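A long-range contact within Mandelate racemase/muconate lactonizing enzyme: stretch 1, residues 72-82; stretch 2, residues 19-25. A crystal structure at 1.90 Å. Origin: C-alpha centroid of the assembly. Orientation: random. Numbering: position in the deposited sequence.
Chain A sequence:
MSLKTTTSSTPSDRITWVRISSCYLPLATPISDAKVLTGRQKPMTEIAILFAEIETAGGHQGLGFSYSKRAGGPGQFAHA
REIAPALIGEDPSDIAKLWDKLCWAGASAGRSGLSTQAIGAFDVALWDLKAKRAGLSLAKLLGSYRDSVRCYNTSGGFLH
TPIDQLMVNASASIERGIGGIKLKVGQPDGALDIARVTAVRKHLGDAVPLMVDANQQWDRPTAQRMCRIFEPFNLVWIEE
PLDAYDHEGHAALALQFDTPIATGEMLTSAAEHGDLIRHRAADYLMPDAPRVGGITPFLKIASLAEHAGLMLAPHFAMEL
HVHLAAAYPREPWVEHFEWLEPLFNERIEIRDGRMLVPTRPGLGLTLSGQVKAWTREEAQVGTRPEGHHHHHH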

# COMPACT_ATOMS: atom_id res chain seq x y z
N GLY A 72 -30.44 -25.43 -12.31
CA GLY A 72 -29.23 -26.03 -11.78
C GLY A 72 -29.31 -27.51 -11.46
O GLY A 72 -28.32 -28.22 -11.60
N GLY A 73 -30.48 -27.97 -11.03
CA GLY A 73 -30.66 -29.37 -10.68
C GLY A 73 -30.21 -30.36 -11.74
O GLY A 73 -29.41 -31.25 -11.45
N PRO A 74 -30.72 -30.24 -12.97
CA PRO A 74 -30.33 -31.15 -14.06
C PRO A 74 -28.82 -31.16 -14.32
O PRO A 74 -28.22 -32.22 -14.53
CB PRO A 74 -31.12 -30.61 -15.24
CG PRO A 74 -32.39 -30.15 -14.60
CD PRO A 74 -31.88 -29.42 -13.37
N GLY A 75 -28.22 -29.98 -14.32
CA GLY A 75 -26.79 -29.88 -14.57
C GLY A 75 -25.96 -30.56 -13.50
O GLY A 75 -24.98 -31.24 -13.81
N GLN A 76 -26.33 -30.36 -12.24
CA GLN A 76 -25.61 -30.98 -11.13
C GLN A 76 -25.67 -32.49 -11.22
O GLN A 76 -24.66 -33.18 -11.04
CB GLN A 76 -26.18 -30.54 -9.78
CG GLN A 76 -25.95 -29.08 -9.40
CD GLN A 76 -26.38 -28.80 -7.97
OE1 GLN A 76 -27.01 -29.64 -7.33
NE2 GLN A 76 -26.04 -27.61 -7.46
N PHE A 77 -26.86 -33.02 -11.48
CA PHE A 77 -27.02 -34.46 -11.56
C PHE A 77 -26.20 -35.05 -12.70
O PHE A 77 -25.48 -36.02 -12.51
CB PHE A 77 -28.49 -34.85 -11.78
CG PHE A 77 -28.70 -36.33 -11.99
CD1 PHE A 77 -28.67 -37.21 -10.91
CD2 PHE A 77 -28.84 -36.85 -13.28
CE1 PHE A 77 -28.79 -38.58 -11.11
CE2 PHE A 77 -28.96 -38.22 -13.48
CZ PHE A 77 -28.93 -39.09 -12.40
N ALA A 78 -26.33 -34.45 -13.88
CA ALA A 78 -25.62 -34.92 -15.06
C ALA A 78 -24.12 -34.98 -14.82
O ALA A 78 -23.47 -35.95 -15.19
CB ALA A 78 -25.92 -34.01 -16.25
N HIS A 79 -23.57 -33.95 -14.19
CA HIS A 79 -22.14 -33.94 -13.93
C HIS A 79 -21.78 -34.98 -12.87
O HIS A 79 -20.79 -35.71 -13.01
CB HIS A 79 -21.68 -32.55 -13.46
CG HIS A 79 -20.19 -32.36 -13.54
ND1 HIS A 79 -19.52 -32.27 -14.74
CD2 HIS A 79 -19.25 -32.29 -12.57
CE1 HIS A 79 -18.22 -32.16 -14.51
NE2 HIS A 79 -18.03 -32.17 -13.20
N ALA A 80 -22.58 -35.05 -11.81
CA ALA A 80 -22.34 -36.02 -10.74
C ALA A 80 -22.30 -37.43 -11.33
O ALA A 80 -21.44 -38.24 -10.96
CB ALA A 80 -23.45 -35.92 -9.69
N ARG A 81 -23.22 -37.72 -12.24
CA ARG A 81 -23.29 -39.04 -12.87
C ARG A 81 -22.04 -39.32 -13.70
O ARG A 81 -21.51 -40.42 -13.69
CB ARG A 81 -24.53 -39.13 -13.76
CG ARG A 81 -24.70 -40.46 -14.51
CD ARG A 81 -26.02 -40.49 -15.26
NE ARG A 81 -26.12 -39.39 -16.21
CZ ARG A 81 -27.25 -39.01 -16.82
NH1 ARG A 81 -28.39 -39.65 -16.58
NH2 ARG A 81 -27.23 -37.99 -17.66
N GLU A 82 -21.56 -38.30 -14.41
CA GLU A 82 -20.38 -38.48 -15.24
C GLU A 82 -19.09 -38.68 -14.46
O GLU A 82 -18.22 -39.44 -14.90
CB GLU A 82 -20.23 -37.29 -16.19
CG GLU A 82 -19.04 -37.39 -17.12
CD GLU A 82 -18.99 -36.26 -18.13
OE1 GLU A 82 -19.38 -35.13 -17.77
OE2 GLU A 82 -18.54 -36.50 -19.27
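Stretch 2 (19-25) RISSCYL

Stretch 2 is an extended strand throughout (phi -78° to -136°, psi 104° to 142°), and it runs nearly antiparallel to helix 73-82: the N-to-C directions differ by 173°, and the axes approach to 8.7 Å. The CA-CA distances set the register, Phe-77 to Ser-22 at 6.2 Å and Arg-81 to Ile-20 at 7.0 Å. Strand alternation turns the CA-to-CB bonds of Ile-20 and Ser-22 toward the helix and that of Ser-21 away.

Ile-20 (chi1 51°, p; chi2 172°, t) extends CD1 into the helix surface, 3.5 Å from Phe-77 CE1, 4.0 Å from Ala-80 CB and 3.2 Å from Arg-81 CA. Phe-77 (chi1 175°, t; chi2 78°) carries its ring to the strand, where CD1 also lies 3.9 Å from Ser-22 CB; the approach is oblique. Arg-81, t at chi1 and chi2, leads its end away, so its contact is made near the backbone.

Ser-22 adopts chi1 -174° (t). Its OG is 4.3 Å from Gly-73 O, too far for a direct bond, but one water bridges them, 2.8 Å from Ser-22 OG and donating to Gly-73 O at 2.9 Å. Tyr-24 starts sideways, yet chi1 -74° (m) and chi2 -100° bring OH to 3.3 Å from Pro-74 CD. An ideal CB on Gly-73 would lie 3.0 Å from Tyr-24 OH, a tight fit.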

# COMPACT_ATOMS: atom_id res chain seq x y z
N ARG A 19 -24.32 -43.99 -5.39
CA ARG A 19 -25.64 -43.75 -5.97
C ARG A 19 -26.01 -42.28 -5.87
O ARG A 19 -25.90 -41.68 -4.81
CB ARG A 19 -26.72 -44.59 -5.28
CG ARG A 19 -28.13 -44.26 -5.77
CD ARG A 19 -29.16 -45.31 -5.35
NE ARG A 19 -30.50 -44.96 -5.83
CZ ARG A 19 -31.27 -44.02 -5.29
NH1 ARG A 19 -30.84 -43.35 -4.23
NH2 ARG A 19 -32.46 -43.75 -5.81
N ILE A 20 -26.43 -41.70 -6.98
CA ILE A 20 -26.84 -40.31 -6.99
C ILE A 20 -28.31 -40.22 -7.37
O ILE A 20 -28.79 -40.96 -8.23
CB ILE A 20 -26.03 -39.47 -7.99
CG1 ILE A 20 -26.02 -40.15 -9.35
CG2 ILE A 20 -24.63 -39.25 -7.44
CD1 ILE A 20 -25.41 -39.32 -10.44
N SER A 21 -29.01 -39.30 -6.72
CA SER A 21 -30.43 -39.11 -6.96
C SER A 21 -30.74 -37.63 -7.07
O SER A 21 -30.21 -36.83 -6.30
CB SER A 21 -31.24 -39.67 -5.78
OG SER A 21 -30.79 -40.95 -5.39
N SER A 22 -31.59 -37.27 -8.02
CA SER A 22 -32.01 -35.88 -8.20
C SER A 22 -33.45 -35.84 -7.71
O SER A 22 -34.37 -36.30 -8.38
CB SER A 22 -31.94 -35.46 -9.67
OG SER A 22 -32.20 -34.07 -9.80
N CYS A 23 -33.62 -35.30 -6.51
CA CYS A 23 -34.92 -35.22 -5.85
C CYS A 23 -35.51 -33.81 -5.86
O CYS A 23 -34.88 -32.87 -5.40
CB CYS A 23 -34.75 -35.72 -4.41
SG CYS A 23 -36.20 -35.58 -3.38
N TYR A 24 -36.72 -33.67 -6.39
CA TYR A 24 -37.36 -32.36 -6.45
C TYR A 24 -38.33 -32.14 -5.29
O TYR A 24 -39.43 -32.69 -5.27
CB TYR A 24 -38.07 -32.17 -7.79
CG TYR A 24 -37.09 -31.91 -8.90
CD1 TYR A 24 -36.85 -30.62 -9.37
CD2 TYR A 24 -36.35 -32.96 -9.46
CE1 TYR A 24 -35.90 -30.37 -10.36
CE2 TYR A 24 -35.40 -32.72 -10.45
CZ TYR A 24 -35.18 -31.43 -10.89
OH TYR A 24 -34.26 -31.19 -11.88
N LEU A 25 -37.87 -31.34 -4.34
CA LEU A 25 -38.63 -31.00 -3.14
C LEU A 25 -39.70 -29.95 -3.43
O LEU A 25 -39.38 -28.80 -3.76
CB LEU A 25 -37.68 -30.47 -2.07
CG LEU A 25 -38.28 -29.91 -0.78
CD1 LEU A 25 -38.98 -31.03 -0.02
CD2 LEU A 25 -37.18 -29.29 0.07
O HOH W 1 -30.06 -32.55 -8.97